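Local atomic coordinates of ADP-ribosylation factor-binding protein GGA1 (Saccharomyces cerevisiae, PDB entry 5CN2), a protein that binds ARF1 and ARF2 and may help regulate membrane traffic through the trans-Golgi network, represented here by its C-terminal gamma-adaptin ear (GAE) domain. Residues S65-S70 against K83-V88; I49-L54 against N106-G111. All coordinates share one frame; numbering follows the deposited sequence.

Overall arrangement
The two contacts lie in the two antiparallel sheets of the GAE domain, an immunoglobulin-like beta sandwich of the adaptin-ear family. Interaction 1 joins strand 63-66, and the loop that continues it, to strand 78-89 at an edge of the five-stranded sheet. It is a surface contact dominated by serine and glutamine side chains, with Leu66 and Ile85 adding apolar surface and a water bridging two hydroxyls. Interaction 2 pairs strand 52-56, an edge strand of the three-stranded sheet, with strand 99-109. Partly buried, it sets Ile49, Phe52 and Tyr107 towards the interior, with Thr50, Ala53, Asn106 and Cys108 on the other face. Their centres are 18 Å apart, yet they touch where Gln69 packs on Phe52 and Gln84 on Leu54.

Interaction 1: S65-S70 against K83-V88; sequences SLQPQS and KQIASV
Gln84 has more surface covered across this contact than any other residue, its side chain reaching across to Leu66, the Gln67 carbonyl and Gln69. CG stands anti to the backbone N (chi1 -179°) and the chain beyond is extended, which carries the terminal amide to the loop following strand 63-66. Leu66 meets that side chain at about a right angle, with Leu66 CD1 3.7 Å from Gln84 CD, while Gln84 CG approaches Gln67 O to 3.3 Å.

Ile85 occupies the other face of the sheet. It lies alongside Gln67, both side chains pointing the same way, and its CG2 comes 3.7 Å from Gln67 NE2; beneath them, Gln67 N donates to Ile85 O at 3.0 Å. Ser65 faces Ser87 in an antiparallel hydrogen-bonded pair closed by Ser65 N to Ser87 O and Ser87 N to Ser65 O. The latter oxygen also receives a CA-H contact from Ala86 CA (3.1 Å), and one water bridges the two serine hydroxyls. At the opposite end Ser70 N binds Lys83 O, and Lys83 N answers with a nearly straight bond (173°) to Ser70 OG, a side-chain oxygen taking the place of a strand carbonyl.

Strand 78-89 is bonded along its other edge to strand 34-43, through Gln84 with Ile39 and Ala86 with Leu37, whereas Gln84 also reaches Leu54 of strand 52-56 in the facing sheet.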
ATOM      1  N   SER A  65      -6.350  -3.015  -9.991  1.00 27.58           N
ATOM      2  CA  SER A  65      -7.646  -2.445  -9.628  1.00 31.44           C
ATOM      3  C   SER A  65      -7.582  -1.931  -8.211  1.00 34.43           C
ATOM      4  O   SER A  65      -7.419  -2.724  -7.270  1.00 39.08           O
ATOM      5  CB  SER A  65      -8.782  -3.473  -9.753  1.00 30.78           C
ATOM      6  OG  SER A  65      -8.878  -3.948 -11.091  1.00 34.20           O
ATOM      7  N   LEU A  66      -7.730  -0.619  -8.062  1.00 33.81           N
ATOM      8  CA  LEU A  66      -7.540   0.035  -6.782  1.00 35.97           C
ATOM      9  C   LEU A  66      -8.890   0.544  -6.285  1.00 35.19           C
ATOM     10  O   LEU A  66      -9.523   1.423  -6.916  1.00 36.65           O
ATOM     11  CB  LEU A  66      -6.509   1.170  -6.899  1.00 38.91           C
ATOM     12  CG  LEU A  66      -5.993   1.772  -5.583  1.00 46.70           C
ATOM     13  CD1 LEU A  66      -5.483   0.716  -4.601  1.00 49.53           C
ATOM     14  CD2 LEU A  66      -4.887   2.780  -5.845  1.00 48.01           C
ATOM     15  N   GLN A  67      -9.339  -0.036  -5.177  1.00 28.99           N
ATOM     16  CA  GLN A  67     -10.539   0.396  -4.492  1.00 32.29           C
ATOM     17  C   GLN A  67     -10.234   1.534  -3.558  1.00 32.11           C
ATOM     18  O   GLN A  67      -9.116   1.694  -3.118  1.00 35.08           O
ATOM     19  CB  GLN A  67     -11.150  -0.751  -3.702  1.00 33.63           C
ATOM     20  CG  GLN A  67     -11.871  -1.752  -4.582  1.00 37.73           C
ATOM     21  CD  GLN A  67     -12.408  -2.901  -3.768  1.00 37.82           C
ATOM     22  OE1 GLN A  67     -13.129  -2.678  -2.799  1.00 42.02           O
ATOM     23  NE2 GLN A  67     -12.045  -4.129  -4.135  1.00 36.96           N
ATOM     24  N   PRO A  68     -11.239   2.335  -3.251  1.00 33.29           N
ATOM     25  CA  PRO A  68     -10.948   3.488  -2.422  1.00 35.08           C
ATOM     26  C   PRO A  68     -10.548   3.127  -0.980  1.00 35.42           C
ATOM     27  O   PRO A  68     -10.968   2.099  -0.425  1.00 35.70           O
ATOM     28  CB  PRO A  68     -12.261   4.273  -2.436  1.00 35.52           C
ATOM     29  CG  PRO A  68     -13.317   3.260  -2.717  1.00 35.48           C
ATOM     30  CD  PRO A  68     -12.681   2.162  -3.509  1.00 34.82           C
ATOM     31  N   GLN A  69      -9.743   3.988  -0.392  1.00 36.59           N
ATOM     32  CA  GLN A  69      -9.342   3.812   0.978  1.00 40.07           C
ATOM     33  C   GLN A  69     -10.490   4.107   1.928  1.00 38.07           C
ATOM     34  O   GLN A  69     -11.400   4.868   1.602  1.00 37.81           O
ATOM     35  CB  GLN A  69      -8.133   4.665   1.294  1.00 39.56           C
ATOM     36  CG  GLN A  69      -8.320   6.150   1.127  1.00 44.04           C
ATOM     37  CD  GLN A  69      -7.045   6.935   1.416  1.00 45.27           C
ATOM     38  OE1 GLN A  69      -7.076   8.154   1.546  1.00 41.78           O
ATOM     39  NE2 GLN A  69      -5.925   6.246   1.507  1.00 48.71           N
ATOM     40  N   SER A  70     -10.436   3.471   3.093  1.00 38.38           N
ATOM     41  CA  SER A  70     -11.547   3.486   4.052  1.00 37.45           C
ATOM     42  C   SER A  70     -11.673   4.868   4.667  1.00 38.46           C
ATOM     43  O   SER A  70     -12.743   5.250   5.086  1.00 37.67           O
ATOM     44  CB  SER A  70     -11.337   2.440   5.146  1.00 36.93           C
ATOM     45  OG  SER A  70     -10.151   2.691   5.890  1.00 39.67           O
ATOM     46  N   LYS A  83      -7.479   1.105   5.781  1.00 36.48           N
ATOM     47  CA  LYS A  83      -7.346  -0.101   4.980  1.00 40.40           C
ATOM     48  C   LYS A  83      -7.677   0.264   3.518  1.00 41.77           C
ATOM     49  O   LYS A  83      -8.542   1.119   3.250  1.00 44.34           O
ATOM     50  CB  LYS A  83      -8.334  -1.152   5.494  1.00 43.49           C
ATOM     51  CG  LYS A  83      -8.296  -2.494   4.769  1.00 49.39           C
ATOM     52  CD  LYS A  83      -9.654  -3.206   4.754  1.00 52.06           C
ATOM     53  CE  LYS A  83      -9.759  -4.241   5.855  1.00 55.93           C
ATOM     54  NZ  LYS A  83     -11.155  -4.719   6.061  1.00 59.70           N
ATOM     55  N   GLN A  84      -7.009  -0.394   2.578  1.00 41.20           N
ATOM     56  CA  GLN A  84      -7.282  -0.183   1.155  1.00 39.96           C
ATOM     57  C   GLN A  84      -7.022  -1.419   0.325  1.00 35.58           C
ATOM     58  O   GLN A  84      -5.882  -1.898   0.273  1.00 35.70           O
ATOM     59  CB  GLN A  84      -6.425   0.954   0.607  1.00 40.69           C
ATOM     60  CG  GLN A  84      -6.712   1.220  -0.870  1.00 41.40           C
ATOM     61  CD  GLN A  84      -6.133   2.512  -1.397  1.00 39.58           C
ATOM     62  OE1 GLN A  84      -6.736   3.135  -2.277  1.00 41.97           O
ATOM     63  NE2 GLN A  84      -4.979   2.928  -0.878  1.00 35.36           N
ATOM     64  N   ILE A  85      -8.066  -1.887  -0.354  1.00 32.83           N
ATOM     65  CA  ILE A  85      -8.025  -3.106  -1.162  1.00 34.40           C
ATOM     66  C   ILE A  85      -7.581  -2.842  -2.601  1.00 34.85           C
ATOM     67  O   ILE A  85      -8.019  -1.884  -3.240  1.00 33.46           O
ATOM     68  CB  ILE A  85      -9.398  -3.788  -1.264  1.00 38.28           C
ATOM     69  CG1 ILE A  85     -10.049  -3.948   0.108  1.00 41.41           C
ATOM     70  CG2 ILE A  85      -9.266  -5.149  -1.944  1.00 40.62           C
ATOM     71  CD1 ILE A  85      -9.226  -4.776   1.062  1.00 45.62           C
ATOM     72  N   ALA A  86      -6.704  -3.706  -3.095  1.00 33.90           N
ATOM     73  CA  ALA A  86      -6.316  -3.694  -4.494  1.00 36.65           C
ATOM     74  C   ALA A  86      -6.265  -5.114  -5.037  1.00 35.37           C
ATOM     75  O   ALA A  86      -6.203  -6.089  -4.280  1.00 34.59           O
ATOM     76  CB  ALA A  86      -4.961  -3.024  -4.665  1.00 34.53           C
ATOM     77  N   SER A  87      -6.279  -5.225  -6.353  1.00 36.72           N
ATOM     78  CA  SER A  87      -5.965  -6.500  -6.969  1.00 37.81           C
ATOM     79  C   SER A  87      -5.030  -6.330  -8.148  1.00 36.88           C
ATOM     80  O   SER A  87      -4.867  -5.244  -8.705  1.00 38.95           O
ATOM     81  CB  SER A  87      -7.233  -7.246  -7.347  1.00 39.56           C
ATOM     82  OG  SER A  87      -7.926  -6.550  -8.336  1.00 42.36           O
ATOM     83  N   VAL A  88      -4.343  -7.414  -8.454  1.00 40.13           N
ATOM     84  CA  VAL A  88      -3.312  -7.444  -9.468  1.00 39.29           C
ATOM     85  C   VAL A  88      -3.659  -8.614 -10.347  1.00 40.64           C
ATOM     86  O   VAL A  88      -3.873  -9.715  -9.843  1.00 34.24           O
ATOM     87  CB  VAL A  88      -1.923  -7.691  -8.854  1.00 39.94           C
ATOM     88  CG1 VAL A  88      -0.837  -7.290  -9.834  1.00 36.77           C
ATOM     89  CG2 VAL A  88      -1.766  -6.911  -7.565  1.00 44.20           C
TER
HETATM   90  O   HOH W   1      -6.760  -6.116 -11.289  1.00 40.08           O

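Interaction 2: I49-L54 against N106-G111; sequences ITNFAL and NYCTKG
Asn106 and Ala53 form an antiparallel hydrogen-bonded pair: Ala53 N donates to Asn106 O at 2.8 Å, and Asn106 N to Ala53 O. Asn106 O also takes a CA-H contact from Phe52 CA, 3.3 Å away.

Tyr107 follows, its side chain on the opposite face of the strand. CG is placed between the backbone N and the carbonyl carbon (chi1 56°), and the base of the side chain is flanked by two apolar neighbours, with Ile49 CG2 3.5 Å from Tyr107 CD2 and Phe52 CD1 3.9 Å from Tyr107 CB. Leu21 of strand 21-29 touches both aromatic side chains, as expected of residues facing the interior of this immunoglobulin-like sandwich. Opposite Tyr107 the register slips by one residue, a beta bulge at which Asn51 adopts left-handed backbone angles (phi 57°, psi 34°) and the chain turns a corner.

Cys108 restores regular pairing beyond the bulge. Its N makes a nearly straight bond of 2.7 Å to Thr50 O, and Cys108 O is gripped twice by Thr50: by its N, and by its OG1 at 3.1 Å from above the carbonyl plane. Cys108 SG, on the same face as Thr50, comes within 3.7 Å of Asn51 ND2.

Thr109 turns back to the Tyr107 side, where its OG1 lies 4.1 Å from Ile49 CG1 and makes a weak hydrogen bond to Pro48 O.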
ATOM      1  N   ILE A  49      -2.149  12.207  11.640  1.00 42.59           N
ATOM      2  CA  ILE A  49      -1.860  12.290  10.211  1.00 40.59           C
ATOM      3  C   ILE A  49      -3.180  12.519   9.465  1.00 40.91           C
ATOM      4  O   ILE A  49      -4.172  11.828   9.699  1.00 40.18           O
ATOM      5  CB  ILE A  49      -1.147  11.005   9.677  1.00 40.25           C
ATOM      6  CG1 ILE A  49       0.284  10.919  10.219  1.00 39.32           C
ATOM      7  CG2 ILE A  49      -1.103  10.994   8.159  1.00 38.65           C
ATOM      8  CD1 ILE A  49       0.960   9.566  10.060  1.00 38.29           C
ATOM      9  N   THR A  50      -3.166  13.500   8.561  1.00 40.56           N
ATOM     10  CA  THR A  50      -4.338  13.940   7.821  1.00 41.27           C
ATOM     11  C   THR A  50      -4.035  13.978   6.339  1.00 39.21           C
ATOM     12  O   THR A  50      -2.866  14.004   5.915  1.00 37.44           O
ATOM     13  CB  THR A  50      -4.776  15.382   8.233  1.00 46.64           C
ATOM     14  OG1 THR A  50      -3.678  16.307   8.057  1.00 45.90           O
ATOM     15  CG2 THR A  50      -5.238  15.404   9.678  1.00 44.91           C
ATOM     16  N   ASN A  51      -5.111  14.002   5.562  1.00 40.56           N
ATOM     17  CA  ASN A  51      -5.050  14.113   4.104  1.00 43.76           C
ATOM     18  C   ASN A  51      -4.223  13.014   3.429  1.00 42.57           C
ATOM     19  O   ASN A  51      -3.571  13.257   2.401  1.00 43.18           O
ATOM     20  CB  ASN A  51      -4.522  15.497   3.693  1.00 46.77           C
ATOM     21  CG  ASN A  51      -5.373  16.639   4.237  1.00 48.52           C
ATOM     22  OD1 ASN A  51      -6.591  16.541   4.315  1.00 48.28           O
ATOM     23  ND2 ASN A  51      -4.725  17.738   4.596  1.00 51.92           N
ATOM     24  N   PHE A  52      -4.260  11.807   3.999  1.00 39.63           N
ATOM     25  CA  PHE A  52      -3.461  10.714   3.469  1.00 34.75           C
ATOM     26  C   PHE A  52      -3.953  10.258   2.120  1.00 33.14           C
ATOM     27  O   PHE A  52      -5.148  10.098   1.920  1.00 35.35           O
ATOM     28  CB  PHE A  52      -3.443   9.498   4.386  1.00 33.44           C
ATOM     29  CG  PHE A  52      -2.545   8.414   3.885  1.00 33.20           C
ATOM     30  CD1 PHE A  52      -1.189   8.418   4.198  1.00 36.30           C
ATOM     31  CD2 PHE A  52      -3.023   7.452   3.025  1.00 36.11           C
ATOM     32  CE1 PHE A  52      -0.347   7.450   3.690  1.00 35.22           C
ATOM     33  CE2 PHE A  52      -2.184   6.487   2.506  1.00 37.57           C
ATOM     34  CZ  PHE A  52      -0.847   6.480   2.857  1.00 34.74           C
ATOM     35  N   ALA A  53      -3.023   9.960   1.212  1.00 31.91           N
ATOM     36  CA  ALA A  53      -3.396   9.301  -0.031  1.00 30.97           C
ATOM     37  C   ALA A  53      -2.239   8.561  -0.642  1.00 28.70           C
ATOM     38  O   ALA A  53      -1.136   9.089  -0.721  1.00 24.31           O
ATOM     39  CB  ALA A  53      -3.909  10.350  -1.031  1.00 33.26           C
ATOM     40  N   LEU A  54      -2.523   7.355  -1.135  1.00 29.78           N
ATOM     41  CA  LEU A  54      -1.557   6.534  -1.825  1.00 30.89           C
ATOM     42  C   LEU A  54      -1.877   6.536  -3.299  1.00 29.68           C
ATOM     43  O   LEU A  54      -3.035   6.381  -3.670  1.00 30.48           O
ATOM     44  CB  LEU A  54      -1.616   5.083  -1.347  1.00 33.82           C
ATOM     45  CG  LEU A  54      -0.502   4.188  -1.933  1.00 32.46           C
ATOM     46  CD1 LEU A  54       0.693   4.170  -0.992  1.00 33.56           C
ATOM     47  CD2 LEU A  54      -1.016   2.791  -2.213  1.00 33.40           C
ATOM     48  N   ASN A 106       1.128  10.877   0.015  1.00 32.54           N
ATOM     49  CA  ASN A 106       1.174  12.200   0.528  1.00 35.55           C
ATOM     50  C   ASN A 106       0.273  12.273   1.723  1.00 34.29           C
ATOM     51  O   ASN A 106      -0.796  11.649   1.741  1.00 35.64           O
ATOM     52  CB  ASN A 106       0.726  13.219  -0.512  1.00 40.05           C
ATOM     53  CG  ASN A 106       1.689  13.324  -1.664  1.00 44.26           C
ATOM     54  OD1 ASN A 106       2.484  14.275  -1.734  1.00 47.24           O
ATOM     55  ND2 ASN A 106       1.646  12.338  -2.568  1.00 43.54           N
ATOM     56  N   TYR A 107       0.698  13.059   2.705  1.00 30.84           N
ATOM     57  CA  TYR A 107      -0.099  13.288   3.893  1.00 33.94           C
ATOM     58  C   TYR A 107       0.430  14.473   4.630  1.00 36.96           C
ATOM     59  O   TYR A 107       1.552  14.906   4.390  1.00 39.61           O
ATOM     60  CB  TYR A 107      -0.071  12.082   4.841  1.00 33.39           C
ATOM     61  CG  TYR A 107       1.289  11.619   5.288  1.00 30.68           C
ATOM     62  CD1 TYR A 107       2.013  10.731   4.523  1.00 31.59           C
ATOM     63  CD2 TYR A 107       1.816  12.009   6.516  1.00 34.51           C
ATOM     64  CE1 TYR A 107       3.243  10.255   4.938  1.00 32.22           C
ATOM     65  CE2 TYR A 107       3.053  11.555   6.945  1.00 33.40           C
ATOM     66  CZ  TYR A 107       3.762  10.677   6.146  1.00 34.58           C
ATOM     67  OH  TYR A 107       4.995  10.218   6.553  1.00 37.26           O
ATOM     68  N   CYS A 108      -0.378  14.985   5.546  1.00 39.70           N
ATOM     69  CA  CYS A 108       0.042  16.092   6.381  1.00 44.14           C
ATOM     70  C   CYS A 108       0.065  15.625   7.810  1.00 42.67           C
ATOM     71  O   CYS A 108      -0.857  14.977   8.272  1.00 50.12           O
ATOM     72  CB  CYS A 108      -0.922  17.270   6.214  1.00 44.66           C
ATOM     73  SG  CYS A 108      -0.991  17.836   4.508  1.00 57.44           S
ATOM     74  N   THR A 109       1.142  15.920   8.497  1.00 45.03           N
ATOM     75  CA  THR A 109       1.199  15.757   9.915  1.00 51.51           C
ATOM     76  C   THR A 109       1.186  17.192  10.458  1.00 56.79           C
ATOM     77  O   THR A 109       1.059  18.136   9.674  1.00 61.89           O
ATOM     78  CB  THR A 109       2.453  14.956  10.302  1.00 55.21           C
ATOM     79  OG1 THR A 109       2.224  14.303  11.560  1.00 55.16           O
ATOM     80  CG2 THR A 109       3.710  15.874  10.346  1.00 57.55           C
ATOM     81  N   LYS A 110       1.289  17.374  11.769  1.00 55.94           N
ATOM     82  CA  LYS A 110       1.319  18.733  12.326  1.00 59.71           C
ATOM     83  C   LYS A 110       2.693  19.361  12.067  1.00 57.56           C
ATOM     84  O   LYS A 110       3.727  18.862  12.540  1.00 55.78           O
ATOM     85  CB  LYS A 110       1.013  18.735  13.834  1.00 61.63           C
ATOM     86  N   GLY A 111       2.688  20.442  11.297  1.00 50.90           N
ATOM     87  CA  GLY A 111       3.883  21.215  11.043  1.00 49.85           C
ATOM     88  C   GLY A 111       4.502  20.932   9.700  1.00 47.02           C
ATOM     89  O   GLY A 111       5.274  21.746   9.199  1.00 50.93           O
TER